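Local coordinates for protein putative neuraminyllactose-binding hemagglutinin homolog (Helicobacter pylori, PDB 3BGH) that is a putative outer-membrane lipoprotein adhesin of the neuraminyllactose-binding hemagglutinin family that probably takes part in receptor binding, at residues E54-E59 with Q188-I193; V39-P44 with S70-K75; S80-K83 with I88-D91. All blocks are in the same frame, centred on the assembly; numbering follows the deposited sequence.

Contact 1: E54-E59 with Q188-I193; sequences ESYQKE and QAIRKI
Y56 reaches from helix 54-73 across to helix 186-208 and meets two consecutive residues there, I190 and R191. Its ring presents an edge to the isoleucine: CE2 of Y56 lies 3.8 Å from CG2 of I190, with the methyl close to the ring plane, and the two side chains cross at about a right angle. Farther out, the phenol oxygen meets the aliphatic part of the arginine, Y56 OH standing 3.1 Å from R191 CD. The same oxygen lies at the edge of the guanidinium group, near its plane, but at 3.8 Å from NH1 of R191 this is proximity and not a hydrogen bond. Ring and guanidinium planes are turned 60° apart.

A tyrosine suits this place because the backbones are well separated, 8.6 Å between the CA atoms of Y56 and R191, and a long flat side chain spans the gap. The first two torsions of R191 (chi1 -112°, chi2 139°) carry its CD to the phenol oxygen. Its charged end is held elsewhere, NH2 donating to the backbone O of V19, while L21 touches both Y56 and R191. I190, buried, also touches V51 and I108 of strand 98-114. Helix 186-208 thus packs on the sheet through I190, A189 and I193, the latter two meeting strands 123-137 and 144-161, while Y56 joins it to the start of helix 54-73.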
ATOM      1  N   GLU A  54       3.462 -13.533  10.080  1.00 50.36           N
ATOM      2  CA  GLU A  54       2.504 -13.028  11.071  1.00 51.06           C
ATOM      3  C   GLU A  54       3.148 -12.541  12.354  1.00 50.00           C
ATOM      4  O   GLU A  54       2.653 -11.589  12.980  1.00 50.69           O
ATOM      5  CB  GLU A  54       1.481 -14.101  11.425  1.00 50.70           C
ATOM      6  CG  GLU A  54       0.375 -14.326  10.379  1.00 52.92           C
ATOM      7  CD  GLU A  54      -0.664 -15.321  10.866  1.00 55.26           C
ATOM      8  OE1 GLU A  54      -1.882 -15.069  10.652  1.00 58.93           O
ATOM      9  OE2 GLU A  54      -0.263 -16.352  11.502  1.00 62.19           O
ATOM     10  N   SER A  55       4.242 -13.170  12.767  1.00 49.13           N
ATOM     11  CA  SER A  55       4.881 -12.727  13.991  1.00 48.53           C
ATOM     12  C   SER A  55       5.479 -11.321  13.867  1.00 48.86           C
ATOM     13  O   SER A  55       5.550 -10.595  14.876  1.00 48.99           O
ATOM     14  CB  SER A  55       5.947 -13.702  14.395  1.00 48.49           C
ATOM     15  OG  SER A  55       6.953 -13.772  13.394  1.00 47.67           O
ATOM     16  N   TYR A  56       5.917 -10.950  12.655  1.00 48.66           N
ATOM     17  CA  TYR A  56       6.495  -9.610  12.406  1.00 49.34           C
ATOM     18  C   TYR A  56       5.414  -8.571  12.565  1.00 49.37           C
ATOM     19  O   TYR A  56       5.630  -7.557  13.206  1.00 49.27           O
ATOM     20  CB  TYR A  56       7.108  -9.466  11.019  1.00 48.19           C
ATOM     21  CG  TYR A  56       8.390 -10.233  10.802  1.00 48.53           C
ATOM     22  CD1 TYR A  56       8.837 -11.183  11.704  1.00 48.36           C
ATOM     23  CD2 TYR A  56       9.117 -10.061   9.637  1.00 47.86           C
ATOM     24  CE1 TYR A  56       9.988 -11.928  11.446  1.00 46.28           C
ATOM     25  CE2 TYR A  56      10.251 -10.766   9.394  1.00 48.15           C
ATOM     26  CZ  TYR A  56      10.685 -11.708  10.295  1.00 48.36           C
ATOM     27  OH  TYR A  56      11.850 -12.400  10.004  1.00 50.20           O
ATOM     28  N   GLN A  57       4.242  -8.869  12.016  1.00 49.78           N
ATOM     29  CA  GLN A  57       3.097  -8.008  12.138  1.00 50.35           C
ATOM     30  C   GLN A  57       2.814  -7.782  13.630  1.00 52.16           C
ATOM     31  O   GLN A  57       2.795  -6.623  14.075  1.00 52.13           O
ATOM     32  CB  GLN A  57       1.912  -8.638  11.444  1.00 49.67           C
ATOM     33  CG  GLN A  57       0.619  -7.990  11.711  1.00 47.93           C
ATOM     34  CD  GLN A  57      -0.543  -8.833  11.260  1.00 48.00           C
ATOM     35  OE1 GLN A  57      -0.443 -10.050  11.229  1.00 52.13           O
ATOM     36  NE2 GLN A  57      -1.677  -8.201  10.951  1.00 48.44           N
ATOM     37  N   LYS A  58       2.621  -8.874  14.389  1.00 53.33           N
ATOM     38  CA  LYS A  58       2.336  -8.820  15.827  1.00 54.20           C
ATOM     39  C   LYS A  58       3.373  -7.988  16.598  1.00 53.95           C
ATOM     40  O   LYS A  58       3.029  -7.141  17.408  1.00 53.48           O
ATOM     41  CB  LYS A  58       2.234 -10.234  16.415  1.00 55.18           C
ATOM     42  CG  LYS A  58       0.854 -10.864  16.246  1.00 59.81           C
ATOM     43  CD  LYS A  58       0.929 -12.394  15.922  1.00 62.78           C
ATOM     44  CE  LYS A  58      -0.478 -13.008  15.776  1.00 64.01           C
ATOM     45  NZ  LYS A  58      -0.509 -14.422  15.182  1.00 67.11           N
ATOM     46  N   GLU A  59       4.644  -8.219  16.316  1.00 53.56           N
ATOM     47  CA  GLU A  59       5.706  -7.573  17.035  1.00 53.47           C
ATOM     48  C   GLU A  59       5.838  -6.087  16.625  1.00 53.53           C
ATOM     49  O   GLU A  59       6.125  -5.219  17.459  1.00 52.75           O
ATOM     50  CB  GLU A  59       6.962  -8.406  16.834  1.00 54.00           C
ATOM     51  CG  GLU A  59       8.238  -7.680  16.651  1.00 58.97           C
ATOM     52  CD  GLU A  59       9.118  -7.749  17.849  1.00 66.40           C
ATOM     53  OE1 GLU A  59       8.583  -7.617  18.986  1.00 71.98           O
ATOM     54  OE2 GLU A  59      10.353  -7.905  17.652  1.00 68.33           O
ATOM     55  N   GLN A 188      15.801 -11.652   5.020  1.00 68.82           N
ATOM     56  CA  GLN A 188      16.710 -10.602   5.455  1.00 67.18           C
ATOM     57  C   GLN A 188      16.302  -9.181   4.931  1.00 65.56           C
ATOM     58  O   GLN A 188      16.405  -8.176   5.638  1.00 65.13           O
ATOM     59  CB  GLN A 188      18.155 -11.018   5.112  1.00 67.17           C
ATOM     60  CG  GLN A 188      19.274 -10.199   5.734  1.00 68.56           C
ATOM     61  CD  GLN A 188      19.591 -10.523   7.202  1.00 71.53           C
ATOM     62  OE1 GLN A 188      20.544  -9.974   7.768  1.00 71.56           O
ATOM     63  NE2 GLN A 188      18.784 -11.379   7.829  1.00 71.34           N
ATOM     64  N   ALA A 189      15.781  -9.115   3.712  1.00 63.79           N
ATOM     65  CA  ALA A 189      15.386  -7.856   3.109  1.00 61.91           C
ATOM     66  C   ALA A 189      14.098  -7.310   3.772  1.00 60.77           C
ATOM     67  O   ALA A 189      13.983  -6.113   4.034  1.00 58.84           O
ATOM     68  CB  ALA A 189      15.211  -8.027   1.611  1.00 61.68           C
ATOM     69  N   ILE A 190      13.172  -8.228   4.046  1.00 59.74           N
ATOM     70  CA  ILE A 190      11.937  -7.968   4.784  1.00 59.05           C
ATOM     71  C   ILE A 190      12.225  -7.350   6.160  1.00 59.06           C
ATOM     72  O   ILE A 190      11.644  -6.333   6.553  1.00 59.11           O
ATOM     73  CB  ILE A 190      11.136  -9.288   4.942  1.00 58.63           C
ATOM     74  CG1 ILE A 190      10.628  -9.731   3.562  1.00 58.34           C
ATOM     75  CG2 ILE A 190      10.007  -9.135   5.919  1.00 54.82           C
ATOM     76  CD1 ILE A 190       9.944 -11.061   3.538  1.00 55.01           C
ATOM     77  N   ARG A 191      13.143  -7.976   6.871  1.00 59.19           N
ATOM     78  CA  ARG A 191      13.614  -7.481   8.143  1.00 59.09           C
ATOM     79  C   ARG A 191      14.122  -6.026   8.089  1.00 58.04           C
ATOM     80  O   ARG A 191      13.757  -5.211   8.952  1.00 58.26           O
ATOM     81  CB  ARG A 191      14.633  -8.468   8.713  1.00 59.04           C
ATOM     82  CG  ARG A 191      14.106  -9.164   9.932  1.00 62.50           C
ATOM     83  CD  ARG A 191      14.412 -10.643  10.034  1.00 66.50           C
ATOM     84  NE  ARG A 191      15.780 -10.910  10.445  1.00 69.04           N
ATOM     85  CZ  ARG A 191      16.226 -12.096  10.866  1.00 71.71           C
ATOM     86  NH1 ARG A 191      15.409 -13.148  10.980  1.00 70.58           N
ATOM     87  NH2 ARG A 191      17.502 -12.224  11.195  1.00 72.34           N
ATOM     88  N   LYS A 192      14.914  -5.706   7.062  1.00 57.36           N
ATOM     89  CA  LYS A 192      15.467  -4.351   6.831  1.00 56.26           C
ATOM     90  C   LYS A 192      14.411  -3.336   6.474  1.00 55.16           C
ATOM     91  O   LYS A 192      14.398  -2.237   7.019  1.00 55.63           O
ATOM     92  CB  LYS A 192      16.521  -4.363   5.722  1.00 57.26           C
ATOM     93  CG  LYS A 192      17.881  -4.965   6.124  1.00 58.11           C
ATOM     94  CD  LYS A 192      18.955  -4.623   5.124  1.00 61.59           C
ATOM     95  CE  LYS A 192      19.147  -5.747   4.111  1.00 64.40           C
ATOM     96  NZ  LYS A 192      19.952  -5.272   2.927  1.00 67.89           N
ATOM     97  N   ILE A 193      13.515  -3.714   5.571  1.00 53.48           N
ATOM     98  CA  ILE A 193      12.454  -2.840   5.126  1.00 52.21           C
ATOM     99  C   ILE A 193      11.516  -2.493   6.270  1.00 52.68           C
ATOM    100  O   ILE A 193      11.184  -1.313   6.463  1.00 52.35           O
ATOM    101  CB  ILE A 193      11.702  -3.459   3.909  1.00 52.95           C
ATOM    102  CG1 ILE A 193      12.589  -3.325   2.655  1.00 51.90           C
ATOM    103  CG2 ILE A 193      10.316  -2.829   3.734  1.00 48.96           C
ATOM    104  CD1 ILE A 193      12.183  -4.186   1.460  1.00 50.98           C
TER

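Contact 2: V39-P44 with S70-K75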
ATOM      1  N   VAL A  39      -5.172  10.058  27.636  1.00 68.75           N
ATOM      2  CA  VAL A  39      -5.447   9.583  26.254  1.00 67.33           C
ATOM      3  C   VAL A  39      -5.677   8.074  26.185  1.00 66.51           C
ATOM      4  O   VAL A  39      -4.943   7.300  26.791  1.00 67.04           O
ATOM      5  CB  VAL A  39      -4.353   9.989  25.215  1.00 67.12           C
ATOM      6  CG1 VAL A  39      -3.840  11.394  25.460  1.00 65.77           C
ATOM      7  CG2 VAL A  39      -3.218   9.025  25.219  1.00 66.68           C
ATOM      8  N   VAL A  40      -6.696   7.666  25.452  1.00 65.30           N
ATOM      9  CA  VAL A  40      -6.950   6.257  25.215  1.00 64.11           C
ATOM     10  C   VAL A  40      -6.166   5.786  23.985  1.00 63.60           C
ATOM     11  O   VAL A  40      -6.252   6.383  22.915  1.00 62.79           O
ATOM     12  CB  VAL A  40      -8.442   6.005  24.998  1.00 64.03           C
ATOM     13  CG1 VAL A  40      -8.700   4.549  24.700  1.00 64.36           C
ATOM     14  CG2 VAL A  40      -9.208   6.399  26.201  1.00 64.54           C
ATOM     15  N   LEU A  41      -5.394   4.714  24.147  1.00 62.86           N
ATOM     16  CA  LEU A  41      -4.618   4.160  23.051  1.00 62.10           C
ATOM     17  C   LEU A  41      -5.155   2.792  22.707  1.00 61.61           C
ATOM     18  O   LEU A  41      -5.204   1.928  23.567  1.00 61.83           O
ATOM     19  CB  LEU A  41      -3.160   4.060  23.460  1.00 62.69           C
ATOM     20  CG  LEU A  41      -2.161   4.086  22.316  1.00 62.50           C
ATOM     21  CD1 LEU A  41      -2.140   5.494  21.767  1.00 62.90           C
ATOM     22  CD2 LEU A  41      -0.786   3.666  22.794  1.00 60.01           C
ATOM     23  N   ILE A  42      -5.582   2.610  21.465  1.00 60.90           N
ATOM     24  CA  ILE A  42      -6.121   1.334  20.980  1.00 60.34           C
ATOM     25  C   ILE A  42      -5.012   0.560  20.262  1.00 60.64           C
ATOM     26  O   ILE A  42      -4.124   1.178  19.687  1.00 60.49           O
ATOM     27  CB  ILE A  42      -7.323   1.561  20.054  1.00 59.92           C
ATOM     28  CG1 ILE A  42      -8.425   2.245  20.846  1.00 61.44           C
ATOM     29  CG2 ILE A  42      -7.865   0.262  19.502  1.00 57.81           C
ATOM     30  CD1 ILE A  42      -9.708   2.366  20.101  1.00 64.41           C
ATOM     31  N   GLU A  43      -5.037  -0.775  20.336  1.00 60.62           N
ATOM     32  CA  GLU A  43      -3.977  -1.596  19.766  1.00 61.98           C
ATOM     33  C   GLU A  43      -4.022  -1.390  18.248  1.00 60.47           C
ATOM     34  O   GLU A  43      -5.096  -1.514  17.672  1.00 60.34           O
ATOM     35  CB  GLU A  43      -4.166  -3.084  20.137  1.00 61.79           C
ATOM     36  CG  GLU A  43      -2.948  -4.024  19.837  1.00 64.95           C
ATOM     37  CD  GLU A  43      -3.132  -5.483  20.353  1.00 66.48           C
ATOM     38  OE1 GLU A  43      -4.154  -6.149  19.999  1.00 71.58           O
ATOM     39  OE2 GLU A  43      -2.230  -5.978  21.084  1.00 72.03           O
ATOM     40  N   PRO A  44      -2.873  -1.062  17.613  1.00 59.59           N
ATOM     41  CA  PRO A  44      -2.837  -0.730  16.191  1.00 59.26           C
ATOM     42  C   PRO A  44      -3.207  -1.945  15.355  1.00 58.26           C
ATOM     43  O   PRO A  44      -2.788  -3.059  15.673  1.00 58.90           O
ATOM     44  CB  PRO A  44      -1.363  -0.373  15.941  1.00 59.10           C
ATOM     45  CG  PRO A  44      -0.808  -0.039  17.242  1.00 59.52           C
ATOM     46  CD  PRO A  44      -1.521  -1.004  18.185  1.00 60.23           C
ATOM     47  N   SER A  70       4.809   4.738  26.249  1.00 64.63           N
ATOM     48  CA  SER A  70       6.012   5.296  26.916  1.00 65.49           C
ATOM     49  C   SER A  70       6.297   6.720  26.541  1.00 65.44           C
ATOM     50  O   SER A  70       6.667   7.524  27.399  1.00 66.40           O
ATOM     51  CB  SER A  70       7.270   4.496  26.636  1.00 64.74           C
ATOM     52  OG  SER A  70       7.171   3.262  27.288  1.00 68.42           O
ATOM     53  N   PHE A  71       6.172   7.012  25.249  1.00 64.96           N
ATOM     54  CA  PHE A  71       6.300   8.363  24.753  1.00 64.00           C
ATOM     55  C   PHE A  71       5.283   9.286  25.435  1.00 64.52           C
ATOM     56  O   PHE A  71       5.630  10.367  25.897  1.00 64.75           O
ATOM     57  CB  PHE A  71       6.064   8.390  23.253  1.00 62.81           C
ATOM     58  CG  PHE A  71       6.130   9.755  22.674  1.00 60.20           C
ATOM     59  CD1 PHE A  71       7.362  10.337  22.390  1.00 58.58           C
ATOM     60  CD2 PHE A  71       4.963  10.471  22.422  1.00 56.99           C
ATOM     61  CE1 PHE A  71       7.435  11.631  21.841  1.00 56.90           C
ATOM     62  CE2 PHE A  71       5.022  11.753  21.883  1.00 56.21           C
ATOM     63  CZ  PHE A  71       6.257  12.333  21.592  1.00 56.43           C
ATOM     64  N   LEU A  72       4.029   8.857  25.495  1.00 64.83           N
ATOM     65  CA  LEU A  72       2.985   9.680  26.071  1.00 65.91           C
ATOM     66  C   LEU A  72       3.212   9.952  27.564  1.00 66.99           C
ATOM     67  O   LEU A  72       3.278  11.101  27.988  1.00 67.36           O
ATOM     68  CB  LEU A  72       1.616   9.071  25.791  1.00 65.75           C
ATOM     69  CG  LEU A  72       1.238   9.216  24.313  1.00 64.79           C
ATOM     70  CD1 LEU A  72       0.159   8.236  23.986  1.00 63.88           C
ATOM     71  CD2 LEU A  72       0.844  10.647  23.947  1.00 63.88           C
ATOM     72  N   GLU A  73       3.373   8.890  28.342  1.00 68.49           N
ATOM     73  CA  GLU A  73       3.720   8.986  29.752  1.00 69.38           C
ATOM     74  C   GLU A  73       4.913   9.902  29.949  1.00 69.89           C
ATOM     75  O   GLU A  73       4.801  10.897  30.651  1.00 70.81           O
ATOM     76  CB  GLU A  73       3.987   7.606  30.312  1.00 69.63           C
ATOM     77  CG  GLU A  73       2.724   6.767  30.392  1.00 71.98           C
ATOM     78  CD  GLU A  73       3.008   5.298  30.653  1.00 76.33           C
ATOM     79  OE1 GLU A  73       4.125   4.833  30.312  1.00 77.61           O
ATOM     80  OE2 GLU A  73       2.106   4.604  31.189  1.00 78.30           O
ATOM     81  N   ARG A  74       6.029   9.627  29.276  1.00 70.02           N
ATOM     82  CA  ARG A  74       7.188  10.508  29.356  1.00 70.01           C
ATOM     83  C   ARG A  74       6.843  11.968  29.012  1.00 69.83           C
ATOM     84  O   ARG A  74       7.687  12.853  29.108  1.00 70.45           O
ATOM     85  CB  ARG A  74       8.307  10.007  28.447  1.00 70.25           C
ATOM     86  CG  ARG A  74       9.491  10.946  28.358  1.00 71.14           C
ATOM     87  CD  ARG A  74      10.623  10.467  29.219  1.00 74.42           C
ATOM     88  NE  ARG A  74      11.667   9.807  28.433  1.00 75.87           N
ATOM     89  CZ  ARG A  74      11.749   8.489  28.234  1.00 77.60           C
ATOM     90  NH1 ARG A  74      12.747   7.995  27.496  1.00 75.55           N
ATOM     91  NH2 ARG A  74      10.838   7.659  28.766  1.00 76.61           N
ATOM     92  N   LYS A  75       5.607  12.219  28.609  1.00 69.21           N
ATOM     93  CA  LYS A  75       5.240  13.542  28.130  1.00 68.73           C
ATOM     94  C   LYS A  75       4.134  14.095  29.004  1.00 68.03           C
ATOM     95  O   LYS A  75       3.644  15.204  28.784  1.00 67.51           O
ATOM     96  CB  LYS A  75       4.816  13.467  26.665  1.00 68.61           C
ATOM     97  CG  LYS A  75       5.611  14.401  25.777  1.00 69.04           C
ATOM     98  CD  LYS A  75       7.002  13.869  25.371  1.00 66.14           C
ATOM     99  CE  LYS A  75       7.814  15.013  24.789  1.00 67.12           C
ATOM    100  NZ  LYS A  75       9.143  14.622  24.242  1.00 69.34           N
TER
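L72 packs against V39 and L41 inside a beta-alpha-beta unit, in which strand 38-48 leads through helix 54-73 to the parallel neighbouring strand 78-82. The contact lies between the first strand and the last turn of the helix.

Across the two segments the interaction is wholly apolar. A single methyl of the leucine, CD1, serves both strand residues, approaching CD1 of L41 at 4.2 Å and a methyl of V39 more closely. V39 and L41 are two apart on an extended strand, so both point to the helix side, whereas V40 between them points away and packs on V99. Branched aliphatic residues fit here: valine suits a strand, and leucine gives a helix a flexible branched end that can settle between two strand side chains. L72 also touches V79 of strand 78-82, so it bears on both strands of the unit, and L41 continues the packing along the helix to F65, L68 and S69.

Backbone hydrogen bonding is kept within each element and its neighbours. V39 and L41 pair with strand 78-82 and V40 with strand 98-114, leaving the side chains to join sheet and helix. Near the helix end, R74 N bonds to S70 O at 2.9 Å. In V39, chi1 of -39° sets CG2 between the backbone N and the carbonyl carbon, and that methyl stands 3.7 Å from L72 CD1.

Contact 3: S80-K83 with I88-D91; sequences SQFK and IPQD
F82, the last residue of strand 78-82, lays its ring against I88 and P89, where the chain returns toward helix 90-95. All direct contacts are apolar. I88 lies over one face of the ring: its CA is above that face, and its CG1 comes to 3.7 Å from F82 CD2, the side chains crossing at about a right angle. P89 meets the far end of the ring, its CD being 3.6 Å from F82 CZ, approaching obliquely. With CG anti to the carbonyl carbon (chi1 -63°), the F82 ring swings toward both. Phenylalanine suits this place because one broad ring can meet both residues, while the branched isoleucine fills the buried side, where both it and F82 touch V40. P89 occupies the N-cap position, where its fixed ring can pack on the phenylalanine without interrupting the helical hydrogen bonds.

Polar bonds fix the surroundings. The backbone of F82 pairs with L41 of strand 38-48, the N of K83 donates to E87 OE1 in the intervening loop, and I88 O accepts from K93 NZ.

The result is a small hydrophobic cluster at strand 78-82, outermost on its side of this chain's mixed sheet, closing a short strand-to-helix connection of the alpha/beta fold.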
ATOM      1  N   SER A  80      -4.430   4.960  28.909  1.00 71.01           N
ATOM      2  CA  SER A  80      -5.228   3.760  29.065  1.00 71.57           C
ATOM      3  C   SER A  80      -5.244   2.972  27.751  1.00 71.66           C
ATOM      4  O   SER A  80      -5.509   3.524  26.680  1.00 71.59           O
ATOM      5  CB  SER A  80      -6.649   4.106  29.491  1.00 71.60           C
ATOM      6  OG  SER A  80      -6.642   4.939  30.641  1.00 73.89           O
ATOM      7  N   GLN A  81      -4.963   1.680  27.875  1.00 71.60           N
ATOM      8  CA  GLN A  81      -4.743   0.780  26.769  1.00 71.60           C
ATOM      9  C   GLN A  81      -5.918  -0.181  26.629  1.00 72.69           C
ATOM     10  O   GLN A  81      -6.387  -0.728  27.613  1.00 73.00           O
ATOM     11  CB  GLN A  81      -3.482  -0.049  27.021  1.00 71.13           C
ATOM     12  CG  GLN A  81      -2.190   0.698  27.165  1.00 68.95           C
ATOM     13  CD  GLN A  81      -1.031  -0.262  27.372  1.00 69.44           C
ATOM     14  OE1 GLN A  81      -1.231  -1.427  27.747  1.00 71.30           O
ATOM     15  NE2 GLN A  81       0.179   0.202  27.118  1.00 63.33           N
ATOM     16  N   PHE A  82      -6.385  -0.390  25.406  1.00 73.94           N
ATOM     17  CA  PHE A  82      -7.439  -1.368  25.136  1.00 75.47           C
ATOM     18  C   PHE A  82      -7.136  -2.010  23.797  1.00 76.79           C
ATOM     19  O   PHE A  82      -6.301  -1.494  23.055  1.00 76.85           O
ATOM     20  CB  PHE A  82      -8.816  -0.687  25.133  1.00 75.08           C
ATOM     21  CG  PHE A  82      -9.197  -0.086  26.465  1.00 75.36           C
ATOM     22  CD1 PHE A  82      -9.703  -0.889  27.490  1.00 75.89           C
ATOM     23  CD2 PHE A  82      -9.029   1.283  26.703  1.00 75.39           C
ATOM     24  CE1 PHE A  82     -10.048  -0.342  28.730  1.00 75.48           C
ATOM     25  CE2 PHE A  82      -9.368   1.845  27.931  1.00 74.57           C
ATOM     26  CZ  PHE A  82      -9.881   1.027  28.948  1.00 75.22           C
ATOM     27  N   LYS A  83      -7.777  -3.132  23.482  1.00 78.54           N
ATOM     28  CA  LYS A  83      -7.536  -3.774  22.191  1.00 80.87           C
ATOM     29  C   LYS A  83      -8.554  -3.426  21.099  1.00 81.47           C
ATOM     30  O   LYS A  83      -8.262  -3.586  19.916  1.00 81.58           O
ATOM     31  CB  LYS A  83      -7.358  -5.290  22.323  1.00 81.13           C
ATOM     32  CG  LYS A  83      -5.907  -5.673  22.600  1.00 82.47           C
ATOM     33  CD  LYS A  83      -5.706  -7.184  22.835  1.00 82.52           C
ATOM     34  CE  LYS A  83      -4.283  -7.445  23.396  1.00 83.49           C
ATOM     35  NZ  LYS A  83      -3.962  -8.906  23.534  1.00 84.36           N
ATOM     36  N   ILE A  88     -13.832   0.087  25.715  1.00 86.62           N
ATOM     37  CA  ILE A  88     -13.640   1.295  26.514  1.00 86.15           C
ATOM     38  C   ILE A  88     -14.868   1.530  27.391  1.00 86.34           C
ATOM     39  O   ILE A  88     -15.976   1.740  26.877  1.00 86.41           O
ATOM     40  CB  ILE A  88     -13.317   2.550  25.666  1.00 85.94           C
ATOM     41  CG1 ILE A  88     -12.045   2.343  24.842  1.00 85.29           C
ATOM     42  CG2 ILE A  88     -13.146   3.767  26.570  1.00 85.10           C
ATOM     43  CD1 ILE A  88     -11.910   3.317  23.671  1.00 83.57           C
ATOM     44  N   PRO A  89     -14.678   1.460  28.721  1.00 86.29           N
ATOM     45  CA  PRO A  89     -15.748   1.760  29.677  1.00 86.31           C
ATOM     46  C   PRO A  89     -16.125   3.248  29.726  1.00 86.31           C
ATOM     47  O   PRO A  89     -15.270   4.126  29.519  1.00 85.73           O
ATOM     48  CB  PRO A  89     -15.160   1.302  31.020  1.00 86.36           C
ATOM     49  CG  PRO A  89     -13.685   1.357  30.840  1.00 86.00           C
ATOM     50  CD  PRO A  89     -13.431   1.050  29.393  1.00 86.26           C
ATOM     51  N   GLN A  90     -17.402   3.504  30.013  1.00 86.20           N
ATOM     52  CA  GLN A  90     -17.946   4.858  30.106  1.00 86.39           C
ATOM     53  C   GLN A  90     -17.146   5.768  31.012  1.00 85.89           C
ATOM     54  O   GLN A  90     -16.861   6.912  30.659  1.00 85.69           O
ATOM     55  CB  GLN A  90     -19.389   4.818  30.590  1.00 86.52           C
ATOM     56  CG  GLN A  90     -20.386   4.824  29.469  1.00 88.60           C
ATOM     57  CD  GLN A  90     -20.798   6.229  29.045  1.00 91.77           C
ATOM     58  OE1 GLN A  90     -21.870   6.417  28.462  1.00 93.04           O
ATOM     59  NE2 GLN A  90     -19.961   7.225  29.349  1.00 92.71           N
ATOM     60  N   ASP A  91     -16.791   5.264  32.189  1.00 85.62           N
ATOM     61  CA  ASP A  91     -15.962   6.026  33.110  1.00 85.28           C
ATOM     62  C   ASP A  91     -14.787   6.684  32.380  1.00 84.31           C
ATOM     63  O   ASP A  91     -14.448   7.849  32.626  1.00 83.73           O
ATOM     64  CB  ASP A  91     -15.412   5.123  34.201  1.00 85.50           C
ATOM     65  CG  ASP A  91     -14.921   5.909  35.393  1.00 88.20           C
ATOM     66  OD1 ASP A  91     -13.877   6.623  35.291  1.00 89.81           O
ATOM     67  OD2 ASP A  91     -15.612   5.825  36.435  1.00 91.38           O
TER

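Contacts 2 and 3 are neighbours, with centres 12 Å apart, and share the parallel pairing of strands 38-48 and 78-82: L41 N lies 2.8 Å from S80 O, and E43 N lies 3.1 Å from F82 O, both probable hydrogen bonds. The alternation of the first strand divides their roles, since V39 and L41 face helix 54-73 in contact 2 while V40 CG1 packs 3.6 Å from I88 CD1 of contact 3. Contact 1 is more remote, its centre 23 Å from that of contact 2 and 29 Å from that of contact 3, and touches neither. Helix 54-73 links it to contact 2, its beginning serving one and its end the other.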